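Local structure of uridylate kinase (2JJX) at residues K13-L19 and I52-I58; Y121-V127 and R156-N161; D173-T177 and K187-L192. The protein catalyses the phosphorylation of UMP to UDP by ATP, a step in pyrimidine nucleotide synthesis, and binds ATP at a separate, allosteric site. All coordinates share one frame; numbering follows the deposited sequence.

Interaction 1 of 3, residues K13-L19 and I52-I58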
loop_
_atom_site.group_PDB
_atom_site.type_symbol
_atom_site.label_atom_id
_atom_site.label_comp_id
_atom_site.label_asym_id
_atom_site.label_seq_id
_atom_site.Cartn_x
_atom_site.Cartn_y
_atom_site.Cartn_z
ATOM N N LYS A 13 -3.895 34.591 -9.576
ATOM C CA LYS A 13 -3.177 33.685 -10.459
ATOM C C LYS A 13 -3.587 32.231 -10.199
ATOM O O LYS A 13 -3.616 31.436 -11.139
ATOM C CB LYS A 13 -1.662 33.816 -10.285
ATOM C CG LYS A 13 -1.129 35.231 -10.249
ATOM C CD LYS A 13 0.325 35.268 -10.685
ATOM C CE LYS A 13 0.477 35.854 -12.078
ATOM N NZ LYS A 13 1.865 36.351 -12.287
ATOM N N ARG A 14 -3.837 31.884 -8.929
ATOM C CA ARG A 14 -4.194 30.520 -8.507
ATOM C C ARG A 14 -5.484 30.526 -7.716
ATOM O O ARG A 14 -5.667 31.318 -6.801
ATOM C CB ARG A 14 -3.105 29.918 -7.622
ATOM C CG ARG A 14 -2.447 28.674 -8.181
ATOM C CD ARG A 14 -2.594 27.504 -7.244
ATOM N NE ARG A 14 -1.333 27.065 -6.642
ATOM C CZ ARG A 14 -0.156 27.018 -7.262
ATOM N NH1 ARG A 14 -0.020 27.433 -8.510
ATOM N NH2 ARG A 14 0.907 26.579 -6.608
ATOM N N VAL A 15 -6.331 29.547 -7.985
ATOM C CA VAL A 15 -7.668 29.536 -7.407
ATOM C C VAL A 15 -8.242 28.133 -7.129
ATOM O O VAL A 15 -8.028 27.205 -7.881
ATOM C CB VAL A 15 -8.559 30.318 -8.379
ATOM C CG1 VAL A 15 -9.616 29.432 -9.004
ATOM C CG2 VAL A 15 -9.101 31.583 -7.731
ATOM N N LEU A 16 -9.011 27.990 -6.060
ATOM C CA LEU A 16 -9.654 26.714 -5.733
ATOM C C LEU A 16 -11.135 26.912 -5.892
ATOM O O LEU A 16 -11.711 27.784 -5.257
ATOM C CB LEU A 16 -9.401 26.308 -4.271
ATOM C CG LEU A 16 -9.910 24.983 -3.673
ATOM C CD1 LEU A 16 -11.418 24.801 -3.730
ATOM C CD2 LEU A 16 -9.169 23.765 -4.207
ATOM N N ILE A 17 -11.756 26.079 -6.714
ATOM C CA ILE A 17 -13.190 26.162 -6.883
ATOM C C ILE A 17 -13.922 25.090 -6.086
ATOM O O ILE A 17 -13.692 23.906 -6.266
ATOM C CB ILE A 17 -13.606 26.119 -8.316
ATOM C CG1 ILE A 17 -12.982 27.284 -9.079
ATOM C CG2 ILE A 17 -15.113 26.151 -8.386
ATOM C CD1 ILE A 17 -12.961 27.073 -10.604
ATOM N N LYS A 18 -14.818 25.513 -5.203
ATOM C CA LYS A 18 -15.588 24.560 -4.434
ATOM C C LYS A 18 -16.983 24.500 -5.033
ATOM O O LYS A 18 -17.676 25.522 -5.152
ATOM C CB LYS A 18 -15.620 24.931 -2.947
ATOM C CG LYS A 18 -16.958 24.709 -2.275
ATOM C CD LYS A 18 -16.904 23.496 -1.377
ATOM C CE LYS A 18 -18.050 23.549 -0.370
ATOM N NZ LYS A 18 -19.399 23.255 -0.974
ATOM N N LEU A 19 -17.320 23.292 -5.481
ATOM C CA LEU A 19 -18.563 22.957 -6.155
ATOM C C LEU A 19 -19.284 21.896 -5.331
ATOM O O LEU A 19 -18.704 20.861 -4.999
ATOM C CB LEU A 19 -18.203 22.277 -7.479
ATOM C CG LEU A 19 -18.450 22.887 -8.854
ATOM C CD1 LEU A 19 -19.569 23.892 -8.723
ATOM C CD2 LEU A 19 -17.171 23.541 -9.321
ATOM N N ILE A 52 -5.331 31.312 -15.510
ATOM C CA ILE A 52 -5.414 31.248 -14.063
ATOM C C ILE A 52 -5.337 29.763 -13.754
ATOM O O ILE A 52 -5.911 28.951 -14.487
ATOM C CB ILE A 52 -6.761 31.806 -13.591
ATOM C CG1 ILE A 52 -6.795 33.312 -13.838
ATOM C CG2 ILE A 52 -6.977 31.487 -12.115
ATOM C CD1 ILE A 52 -8.063 33.956 -13.389
ATOM N N GLU A 53 -4.586 29.398 -12.719
ATOM C CA GLU A 53 -4.497 27.991 -12.348
ATOM C C GLU A 53 -5.616 27.521 -11.427
ATOM O O GLU A 53 -5.948 28.179 -10.447
ATOM C CB GLU A 53 -3.124 27.629 -11.821
ATOM C CG GLU A 53 -2.054 28.453 -12.423
ATOM C CD GLU A 53 -0.856 28.545 -11.512
ATOM O OE1 GLU A 53 -0.932 27.985 -10.410
ATOM O OE2 GLU A 53 0.154 29.181 -11.873
ATOM N N VAL A 54 -6.285 26.456 -11.851
ATOM C CA VAL A 54 -7.467 25.944 -11.182
ATOM C C VAL A 54 -7.319 24.597 -10.487
ATOM O O VAL A 54 -6.799 23.658 -11.071
ATOM C CB VAL A 54 -8.615 25.860 -12.230
ATOM C CG1 VAL A 54 -9.775 25.081 -11.666
ATOM C CG2 VAL A 54 -9.065 27.235 -12.654
ATOM N N SER A 55 -7.875 24.498 -9.280
ATOM C CA SER A 55 -8.032 23.245 -8.538
ATOM C C SER A 55 -9.525 23.172 -8.297
ATOM O O SER A 55 -10.154 24.213 -8.172
ATOM C CB SER A 55 -7.359 23.318 -7.164
ATOM O OG SER A 55 -6.153 24.051 -7.222
ATOM N N ILE A 56 -10.099 21.976 -8.221
ATOM C CA ILE A 56 -11.538 21.855 -7.991
ATOM C C ILE A 56 -11.840 20.841 -6.905
ATOM O O ILE A 56 -11.216 19.782 -6.857
ATOM C CB ILE A 56 -12.279 21.537 -9.303
ATOM C CG1 ILE A 56 -11.822 22.473 -10.425
ATOM C CG2 ILE A 56 -13.789 21.470 -9.121
ATOM C CD1 ILE A 56 -12.619 22.347 -11.693
ATOM N N VAL A 57 -12.774 21.180 -6.021
ATOM C CA VAL A 57 -13.231 20.264 -4.976
ATOM C C VAL A 57 -14.753 20.093 -5.102
ATOM O O VAL A 57 -15.501 21.065 -5.101
ATOM C CB VAL A 57 -12.775 20.717 -3.583
ATOM C CG1 VAL A 57 -13.434 19.899 -2.506
ATOM C CG2 VAL A 57 -11.271 20.603 -3.457
ATOM N N ILE A 58 -15.199 18.869 -5.376
ATOM C CA ILE A 58 -16.637 18.604 -5.548
ATOM C C ILE A 58 -17.199 17.837 -4.355
ATOM O O ILE A 58 -16.516 17.006 -3.771
ATOM C CB ILE A 58 -16.960 17.816 -6.857
ATOM C CG1 ILE A 58 -15.750 17.755 -7.769
ATOM C CG2 ILE A 58 -18.156 18.406 -7.612
ATOM C CD1 ILE A 58 -16.151 17.626 -9.213
#

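Interaction 2 of 3, residues Y121-V127 and R156-N161. With ATP (adenosine-5'-triphosphate), chain F; ATP (adenosine-5'-triphosphate), chain D.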
loop_
_atom_site.group_PDB
_atom_site.type_symbol
_atom_site.label_atom_id
_atom_site.label_comp_id
_atom_site.label_asym_id
_atom_site.label_seq_id
_atom_site.Cartn_x
_atom_site.Cartn_y
_atom_site.Cartn_z
ATOM N N TYR A 121 -3.150 11.316 -3.943
ATOM C CA TYR A 121 -2.873 12.726 -3.738
ATOM C C TYR A 121 -1.555 12.944 -3.054
ATOM O O TYR A 121 -1.361 12.500 -1.929
ATOM C CB TYR A 121 -3.904 13.354 -2.834
ATOM C CG TYR A 121 -3.449 14.706 -2.334
ATOM C CD1 TYR A 121 -3.410 15.792 -3.189
ATOM C CD2 TYR A 121 -3.077 14.904 -1.002
ATOM C CE1 TYR A 121 -3.097 17.056 -2.731
ATOM C CE2 TYR A 121 -2.728 16.171 -0.527
ATOM C CZ TYR A 121 -2.767 17.251 -1.399
ATOM O OH TYR A 121 -2.401 18.526 -1.000
ATOM N N ILE A 122 -0.712 13.754 -3.676
ATOM C CA ILE A 122 0.555 14.162 -3.077
ATOM C C ILE A 122 0.741 15.647 -3.334
ATOM O O ILE A 122 0.650 16.141 -4.463
ATOM C CB ILE A 122 1.732 13.356 -3.577
ATOM C CG1 ILE A 122 1.663 11.928 -3.044
ATOM C CG2 ILE A 122 3.028 14.040 -3.189
ATOM C CD1 ILE A 122 2.289 10.917 -3.980
ATOM N N ARG A 123 0.955 16.361 -2.249
ATOM C CA ARG A 123 0.976 17.800 -2.257
ATOM C C ARG A 123 1.850 18.416 -3.320
ATOM O O ARG A 123 1.362 19.062 -4.248
ATOM C CB ARG A 123 1.375 18.265 -0.871
ATOM C CG ARG A 123 1.942 19.625 -0.852
ATOM C CD ARG A 123 0.993 20.594 -0.215
ATOM N NE ARG A 123 1.578 21.926 -0.187
ATOM C CZ ARG A 123 2.839 22.176 0.144
ATOM N NH1 ARG A 123 3.647 21.197 0.521
ATOM N NH2 ARG A 123 3.282 23.422 0.139
ATOM N N LEU A 124 3.153 18.250 -3.151
ATOM C CA LEU A 124 4.113 18.833 -4.077
ATOM C C LEU A 124 3.894 18.430 -5.524
ATOM O O LEU A 124 4.235 19.186 -6.437
ATOM C CB LEU A 124 5.537 18.558 -3.619
ATOM C CG LEU A 124 5.603 18.751 -2.101
ATOM C CD1 LEU A 124 5.241 17.471 -1.323
ATOM C CD2 LEU A 124 6.917 19.367 -1.637
ATOM N N ARG A 125 3.258 17.278 -5.731
ATOM C CA ARG A 125 2.890 16.839 -7.080
ATOM C C ARG A 125 1.732 17.701 -7.573
ATOM O O ARG A 125 1.642 18.056 -8.757
ATOM C CB ARG A 125 2.425 15.377 -7.075
ATOM C CG ARG A 125 3.197 14.463 -7.997
ATOM C CD ARG A 125 2.479 13.163 -8.305
ATOM N NE ARG A 125 2.417 12.874 -9.740
ATOM C CZ ARG A 125 3.381 13.140 -10.623
ATOM N NH1 ARG A 125 4.512 13.739 -10.257
ATOM N NH2 ARG A 125 3.211 12.809 -11.897
ATOM N N ALA A 126 0.826 18.015 -6.657
ATOM C CA ALA A 126 -0.359 18.757 -7.019
ATOM C C ALA A 126 0.043 20.159 -7.362
ATOM O O ALA A 126 -0.442 20.729 -8.328
ATOM C CB ALA A 126 -1.325 18.762 -5.827
ATOM N N VAL A 127 0.981 20.682 -6.584
ATOM C CA VAL A 127 1.452 22.045 -6.764
ATOM C C VAL A 127 2.134 22.155 -8.103
ATOM O O VAL A 127 1.931 23.106 -8.841
ATOM C CB VAL A 127 2.492 22.350 -5.717
ATOM C CG1 VAL A 127 3.578 23.140 -6.362
ATOM C CG2 VAL A 127 1.867 23.040 -4.531
ATOM N N ARG A 156 -7.107 22.279 1.229
ATOM C CA ARG A 156 -6.427 22.111 -0.066
ATOM C C ARG A 156 -6.082 23.449 -0.754
ATOM O O ARG A 156 -5.041 23.560 -1.418
ATOM C CB ARG A 156 -7.255 21.239 -1.010
ATOM C CG ARG A 156 -7.593 19.870 -0.488
ATOM C CD ARG A 156 -6.558 18.822 -0.946
ATOM N NE ARG A 156 -6.013 18.082 0.195
ATOM C CZ ARG A 156 -6.129 16.770 0.360
ATOM N NH1 ARG A 156 -6.722 16.035 -0.582
ATOM N NH2 ARG A 156 -5.611 16.188 1.439
ATOM N N ALA A 157 -6.937 24.460 -0.607
ATOM C CA ALA A 157 -6.634 25.778 -1.185
ATOM C C ALA A 157 -5.322 26.289 -0.578
ATOM O O ALA A 157 -4.372 26.573 -1.297
ATOM C CB ALA A 157 -7.801 26.802 -0.935
ATOM N N ILE A 158 -5.260 26.350 0.751
ATOM C CA ILE A 158 -4.063 26.812 1.458
ATOM C C ILE A 158 -2.847 25.964 1.075
ATOM O O ILE A 158 -1.808 26.478 0.672
ATOM C CB ILE A 158 -4.262 26.918 2.982
ATOM C CG1 ILE A 158 -5.413 27.856 3.358
ATOM C CG2 ILE A 158 -2.987 27.322 3.691
ATOM C CD1 ILE A 158 -5.951 27.586 4.737
ATOM N N GLU A 159 -2.997 24.647 1.137
ATOM C CA GLU A 159 -1.905 23.729 0.782
ATOM C C GLU A 159 -1.361 24.051 -0.620
ATOM O O GLU A 159 -0.190 23.822 -0.928
ATOM C CB GLU A 159 -2.433 22.288 0.772
ATOM C CG GLU A 159 -2.269 21.515 2.070
ATOM C CD GLU A 159 -2.871 20.107 1.980
ATOM O OE1 GLU A 159 -4.080 19.992 1.687
ATOM O OE2 GLU A 159 -2.156 19.106 2.211
ATOM N N MET A 160 -2.243 24.510 -1.495
ATOM C CA MET A 160 -1.880 24.708 -2.878
ATOM C C MET A 160 -1.404 26.138 -3.145
ATOM O O MET A 160 -0.963 26.456 -4.248
ATOM C CB MET A 160 -3.060 24.300 -3.773
ATOM C CG MET A 160 -2.657 23.655 -5.081
ATOM S SD MET A 160 -2.205 21.940 -4.980
ATOM C CE MET A 160 -1.398 21.806 -3.477
ATOM N N ASN A 161 -1.404 26.955 -2.096
ATOM C CA ASN A 161 -0.905 28.330 -2.156
ATOM C C ASN A 161 -1.859 29.074 -3.055
ATOM O O ASN A 161 -1.441 29.807 -3.947
ATOM C CB ASN A 161 0.476 28.420 -2.798
ATOM C CG ASN A 161 1.582 27.838 -1.939
ATOM O OD1 ASN A 161 1.340 27.275 -0.875
ATOM N ND2 ASN A 161 2.805 27.891 -2.456
HETATM P PG ATP F . 11.143 17.582 -12.186
HETATM O O1G ATP F . 12.481 18.239 -12.476
HETATM O O2G ATP F . 10.092 18.141 -13.141
HETATM O O3G ATP F . 10.779 17.903 -10.743
HETATM P PB ATP F . 10.216 14.899 -12.721
HETATM O O1B ATP F . 10.917 13.617 -13.250
HETATM O O2B ATP F . 9.118 15.351 -13.714
HETATM O O3B ATP F . 11.292 16.025 -12.420
HETATM P PA ATP F . 8.890 13.253 -10.916
HETATM O O1A ATP F . 10.103 12.660 -10.187
HETATM O O2A ATP F . 8.444 12.360 -12.099
HETATM O O3A ATP F . 9.469 14.613 -11.390
HETATM O "O5'" ATP F . 7.682 13.586 -9.884
HETATM C "C5'" ATP F . 7.557 14.976 -9.540
HETATM C "C4'" ATP F . 7.297 15.288 -8.054
HETATM O "O4'" ATP F . 6.919 14.169 -7.214
HETATM C "C3'" ATP F . 8.376 16.096 -7.336
HETATM O "O3'" ATP F . 7.846 17.256 -6.712
HETATM C "C2'" ATP F . 8.964 15.148 -6.298
HETATM O "O2'" ATP F . 9.171 15.924 -5.098
HETATM C "C1'" ATP F . 7.946 13.984 -6.193
HETATM N N9 ATP F . 7.459 13.549 -4.871
HETATM C C8 ATP F . 7.411 14.288 -3.717
HETATM N N7 ATP F . 6.937 13.621 -2.680
HETATM C C5 ATP F . 6.657 12.365 -3.169
HETATM C C6 ATP F . 6.132 11.207 -2.565
HETATM N N6 ATP F . 5.779 11.139 -1.246
HETATM N N1 ATP F . 5.957 10.095 -3.307
HETATM C C2 ATP F . 6.296 10.153 -4.608
HETATM N N3 ATP F . 6.808 11.201 -5.291
HETATM C C4 ATP F . 6.970 12.293 -4.521
HETATM P PG ATP D . 3.212 14.155 -19.109
HETATM O O1G ATP D . 3.101 15.667 -19.269
HETATM O O2G ATP D . 2.823 13.584 -20.458
HETATM O O3G ATP D . 2.242 13.684 -18.032
HETATM P PB ATP D . 5.324 12.748 -17.629
HETATM O O1B ATP D . 6.309 13.565 -16.744
HETATM O O2B ATP D . 6.141 11.628 -18.336
HETATM O O3B ATP D . 4.703 13.687 -18.765
HETATM P PA ATP D . 3.504 12.200 -15.349
HETATM O O1A ATP D . 2.305 13.182 -15.434
HETATM O O2A ATP D . 4.490 12.716 -14.274
HETATM O O3A ATP D . 4.164 12.060 -16.784
HETATM O "O5'" ATP D . 2.987 10.724 -14.887
HETATM C "C5'" ATP D . 2.676 9.755 -15.899
HETATM C "C4'" ATP D . 1.248 9.264 -15.664
HETATM O "O4'" ATP D . 1.082 8.751 -14.309
HETATM C "C3'" ATP D . 0.141 10.288 -15.933
HETATM O "O3'" ATP D . -0.350 10.236 -17.275
HETATM C "C2'" ATP D . -0.956 9.931 -14.926
HETATM O "O2'" ATP D . -1.859 9.031 -15.600
HETATM C "C1'" ATP D . -0.189 9.258 -13.771
HETATM N N9 ATP D . -0.976 8.373 -12.894
HETATM C C8 ATP D . -2.282 7.977 -13.084
HETATM N N7 ATP D . -2.743 7.208 -12.122
HETATM C C5 ATP D . -1.674 7.101 -11.260
HETATM C C6 ATP D . -1.549 6.405 -10.056
HETATM N N6 ATP D . -2.605 5.687 -9.551
HETATM N N1 ATP D . -0.358 6.459 -9.394
HETATM C C2 ATP D . 0.666 7.173 -9.925
HETATM N N3 ATP D . 0.646 7.887 -11.076
HETATM C C4 ATP D . -0.558 7.806 -11.701
#

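Interaction 3 of 3, residues D173-T177 and K187-L192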
loop_
_atom_site.group_PDB
_atom_site.type_symbol
_atom_site.label_atom_id
_atom_site.label_comp_id
_atom_site.label_asym_id
_atom_site.label_seq_id
_atom_site.Cartn_x
_atom_site.Cartn_y
_atom_site.Cartn_z
ATOM N N ASP A 173 -27.161 34.652 -4.867
ATOM C CA ASP A 173 -26.045 35.449 -5.383
ATOM C C ASP A 173 -24.989 35.930 -4.382
ATOM O O ASP A 173 -24.107 36.705 -4.754
ATOM C CB ASP A 173 -26.558 36.621 -6.244
ATOM C CG ASP A 173 -25.519 37.115 -7.283
ATOM O OD1 ASP A 173 -25.916 37.786 -8.267
ATOM O OD2 ASP A 173 -24.308 36.819 -7.140
ATOM N N GLY A 174 -25.071 35.503 -3.123
ATOM C CA GLY A 174 -24.115 35.935 -2.109
ATOM C C GLY A 174 -24.439 35.593 -0.657
ATOM O O GLY A 174 -25.044 34.560 -0.355
ATOM N N VAL A 175 -23.948 36.414 0.270
ATOM C CA VAL A 175 -24.226 36.203 1.694
ATOM C C VAL A 175 -25.060 37.351 2.243
ATOM O O VAL A 175 -24.705 38.529 2.123
ATOM C CB VAL A 175 -22.965 35.926 2.530
ATOM C CG1 VAL A 175 -23.226 36.224 3.992
ATOM C CG2 VAL A 175 -22.524 34.482 2.363
ATOM N N PHE A 176 -26.254 36.999 2.705
ATOM C CA PHE A 176 -27.204 37.995 3.182
ATOM C C PHE A 176 -27.259 38.075 4.690
ATOM O O PHE A 176 -26.802 37.183 5.414
ATOM C CB PHE A 176 -28.604 37.733 2.642
ATOM C CG PHE A 176 -28.690 37.795 1.151
ATOM C CD1 PHE A 176 -28.409 36.683 0.384
ATOM C CD2 PHE A 176 -29.044 38.971 0.516
ATOM C CE1 PHE A 176 -28.473 36.749 -0.992
ATOM C CE2 PHE A 176 -29.101 39.044 -0.859
ATOM C CZ PHE A 176 -28.816 37.936 -1.621
ATOM N N THR A 177 -27.844 39.173 5.143
ATOM C CA THR A 177 -27.985 39.443 6.560
ATOM C C THR A 177 -28.759 38.283 7.195
ATOM O O THR A 177 -28.225 37.552 8.039
ATOM C CB THR A 177 -28.651 40.814 6.737
ATOM O OG1 THR A 177 -29.413 41.110 5.552
ATOM C CG2 THR A 177 -27.555 41.889 6.898
ATOM N N LYS A 187 -30.257 41.945 3.336
ATOM C CA LYS A 187 -29.326 42.599 2.417
ATOM C C LYS A 187 -28.080 41.740 2.164
ATOM O O LYS A 187 -27.771 40.839 2.943
ATOM C CB LYS A 187 -28.955 43.999 2.915
ATOM C CG LYS A 187 -29.708 44.426 4.171
ATOM C CD LYS A 187 -30.153 45.881 4.134
ATOM C CE LYS A 187 -31.638 45.985 3.803
ATOM N NZ LYS A 187 -32.020 47.272 3.148
ATOM N N MET A 188 -27.460 41.905 1.001
ATOM C CA MET A 188 -26.303 41.084 0.660
ATOM C C MET A 188 -25.033 41.877 0.925
ATOM O O MET A 188 -24.935 43.051 0.567
ATOM C CB MET A 188 -26.360 40.667 -0.812
ATOM C CG MET A 188 -25.277 39.681 -1.236
ATOM S SD MET A 188 -25.095 39.673 -3.025
ATOM C CE MET A 188 -26.803 39.543 -3.462
ATOM N N TYR A 189 -24.059 41.223 1.545
ATOM C CA TYR A 189 -22.793 41.863 1.857
ATOM C C TYR A 189 -21.944 41.957 0.614
ATOM O O TYR A 189 -21.827 41.003 -0.151
ATOM C CB TYR A 189 -22.029 41.024 2.860
ATOM C CG TYR A 189 -22.671 40.974 4.210
ATOM C CD1 TYR A 189 -22.372 41.931 5.164
ATOM C CD2 TYR A 189 -23.543 39.943 4.553
ATOM C CE1 TYR A 189 -22.952 41.889 6.424
ATOM C CE2 TYR A 189 -24.084 39.850 5.833
ATOM C CZ TYR A 189 -23.821 40.857 6.751
ATOM O OH TYR A 189 -24.389 40.826 8.009
ATOM N N ARG A 190 -21.325 43.109 0.419
ATOM C CA ARG A 190 -20.395 43.257 -0.686
ATOM C C ARG A 190 -19.141 42.620 -0.112
ATOM O O ARG A 190 -18.478 41.810 -0.759
ATOM C CB ARG A 190 -20.126 44.741 -0.976
ATOM C CG ARG A 190 -18.960 45.001 -1.920
ATOM C CD ARG A 190 -19.233 44.365 -3.272
ATOM N NE ARG A 190 -20.379 45.009 -3.899
ATOM C CZ ARG A 190 -21.333 44.369 -4.569
ATOM N NH1 ARG A 190 -21.264 43.051 -4.759
ATOM N NH2 ARG A 190 -22.346 45.062 -5.075
ATOM N N LYS A 191 -18.901 42.921 1.158
ATOM C CA LYS A 191 -17.742 42.411 1.874
ATOM C C LYS A 191 -18.190 41.887 3.232
ATOM O O LYS A 191 -19.132 42.410 3.829
ATOM C CB LYS A 191 -16.693 43.508 2.067
ATOM C CG LYS A 191 -15.837 43.768 0.846
ATOM C CD LYS A 191 -14.518 44.425 1.234
ATOM C CE LYS A 191 -14.424 45.834 0.668
ATOM N NZ LYS A 191 -13.906 46.778 1.697
ATOM N N LEU A 192 -17.511 40.845 3.697
ATOM C CA LEU A 192 -17.836 40.184 4.953
ATOM C C LEU A 192 -16.564 39.814 5.715
ATOM O O LEU A 192 -15.712 39.106 5.204
ATOM C CB LEU A 192 -18.662 38.920 4.670
ATOM C CG LEU A 192 -19.199 38.056 5.819
ATOM C CD1 LEU A 192 -19.676 38.943 6.968
ATOM C CD2 LEU A 192 -20.321 37.159 5.310
#

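Interaction 1 of 3, residues K13-L19 and I52-I58
Leu16 reaches across to Ser55 and Val57 because its CG lies anti to the backbone N (chi1 -177°). Leu16 CD2 then comes to 3.5 Å from Ser55 CB. Leu16 CD2 also meets Val57 CG2 at 3.9 Å. Val57 has CG2 anti to its carbonyl carbon, which leaves that methyl beside the backbone N and facing Leu16. Helix 150-160 closes over these groups through Ser153 and Ala157.

The reverse face is wholly aliphatic: Val15, Ile17 and Leu19 beside Val54, Ile56 and Ile58. Ile17 sends CD1 obliquely across to Val54 CG1, 3.9 Å away. Leu19 and Ile56 lie side by side and point the same way, with Leu19 CD2 against Ile56 CG2. Ile47 and Ile44 of helix 34-48 pack on this face.

The two strands are parallel neighbours at the heart of the amino acid kinase fold. They form a beta-alpha-beta unit in which helix 34-48 makes the crossover. Their axes diverge by 21°, as in a twisted sheet. Six backbone hydrogen bonds join them, from Glu53 N to Lys13 O (2.8 Å) at one end to Leu19 N to Val57 O (2.9 Å) at the other. Strand 164-169 flanks strand 14-19 on its other edge.

At the start of the strands Arg14 and Glu53 are modelled as a salt bridge, with Glu53 OE1 at the edge of the guanidinium. The two groups sit too close in the model, so the detail is doubtful. Asp131 is a second acidic partner of Arg14 NH1.

Interaction 2 of 3, residues Y121-V127 and R156-N161
Tyr121 and Arg156 form the flat, closely packed part of this contact. The guanidinium of Arg156 lies on one face of the Tyr121 ring, with planes 15° apart and centres 3.8 Å apart. Arg156 CZ is over the ring, so the stack is also a cation-pi contact. Tyr121 presents this face with its CG anti to the backbone N (chi1 166°). Arg156 NE also bonds to Glu159 OE1 at 3.1 Å, on the syn side of the carboxylate. This intrahelical salt bridge probably helps fix the rotation of the guanidinium.

A second close patch surrounds Met160. Met160 SD meets Ala126 CB, and Met160 CE meets Val127 CG2 at 3.6 Å. Phe138 of strand 135-139 also packs on Met160. Beside Met160, Arg123 NE donates to Glu159 O at 2.7 Å. The bond is nearly straight (170°), and the acceptor lies in the guanidinium plane. Arg123 NH2 has its salt bridge with Asp75 of the second subunit, so this arginine ties the helix pair to a neighbour.

Other parts are looser. The Tyr121 OH bond to Glu159 OE2 is weak, at 3.3 Å. Exposed Asn161, in a Schellman motif at the end of helix 150-160, brings OD1 only to 4.4 Å from Arg123 NH2.

The helix axes cross at a steep angle, and residues that take no part in the helix contact meet nucleotide. Ile122, the N-cap residue, packs on the adenine of one ATP. Arg125 NH2 donates to O2A of another at 2.7 Å. Arg107 of the third subunit also binds ATP, consistent with the allosteric nucleotide site of this bacterial UMP kinase.

Interaction 3 of 3, residues D173-T177 and K187-L192
Phe176 and Met188 face each other as a single beta bridge of antiparallel type. The bridge lies in the connection between strands 164-169 and 191-193 of the amino acid kinase fold, near one outer edge of the sheet within the chain.

Three hydrogen bonds join the segments, two of them between backbones. Tyr189 N donates to Val175 O at 2.8 Å, and Thr177 N donates to Lys187 O at 2.8 Å. These two bonds flank the bridge, so Phe176 and Met188 are a non-hydrogen-bonded pair. The third bond uses a side chain: Lys187 N donates to Thr177 OG1. Thr177 thus binds Lys187 through both its backbone N and its hydroxyl.

The aromatic contacts are of two kinds. Met188 has CG anti to its backbone N (chi1 -174°), which lays the chain across one face of the Phe176 ring. Met188 CG sits 4.0 Å from the centroid of the Phe176 ring, a CH-pi contact displaced toward the rim. The sulfur is farther out and oblique, with Met188 SD 4.9 Å from the centroid of the Phe176 ring, as a Met-aromatic contact. Tyr189 is approached differently. Val175 O comes to the edge of its ring, near the ring plane. Thr177 CG2 meets the phenol end, 3.5 Å from Tyr189 OH.

Apolar packing centres on Val175 CG1. Val175 CG1 touches Tyr189 CD2 at 3.8 Å. The same methyl meets Leu192 CD2, with the two side chains crossing at about a right angle. Val204 adds to this cluster.

Strand 242-245 pins both segments with one hydroxyl: Thr242 OG1 is hydrogen-bonded to Val175 N and to Tyr189 O.

Interactions 1 and 2 are neighbours, with centres about 11 Å apart. Helix 150-160 packs on strand 14-19, where Leu16 CB meets Ala157 CB at 3.7 Å. Arg14 NE lies 2.5 Å from Met160 O, a probable hydrogen bond that joins the strand start to the helix end. Interaction 2 is the one that touches ATP, while the Arg14 side chain of interaction 1 stays about 12 Å from it. Interaction 3 is remote. Its centre is about 22 Å from that of interaction 1, although both reach the same sheet. It is about 30 Å centre to centre from interaction 2, on the opposite side of the chain's centre and away from the nucleotides.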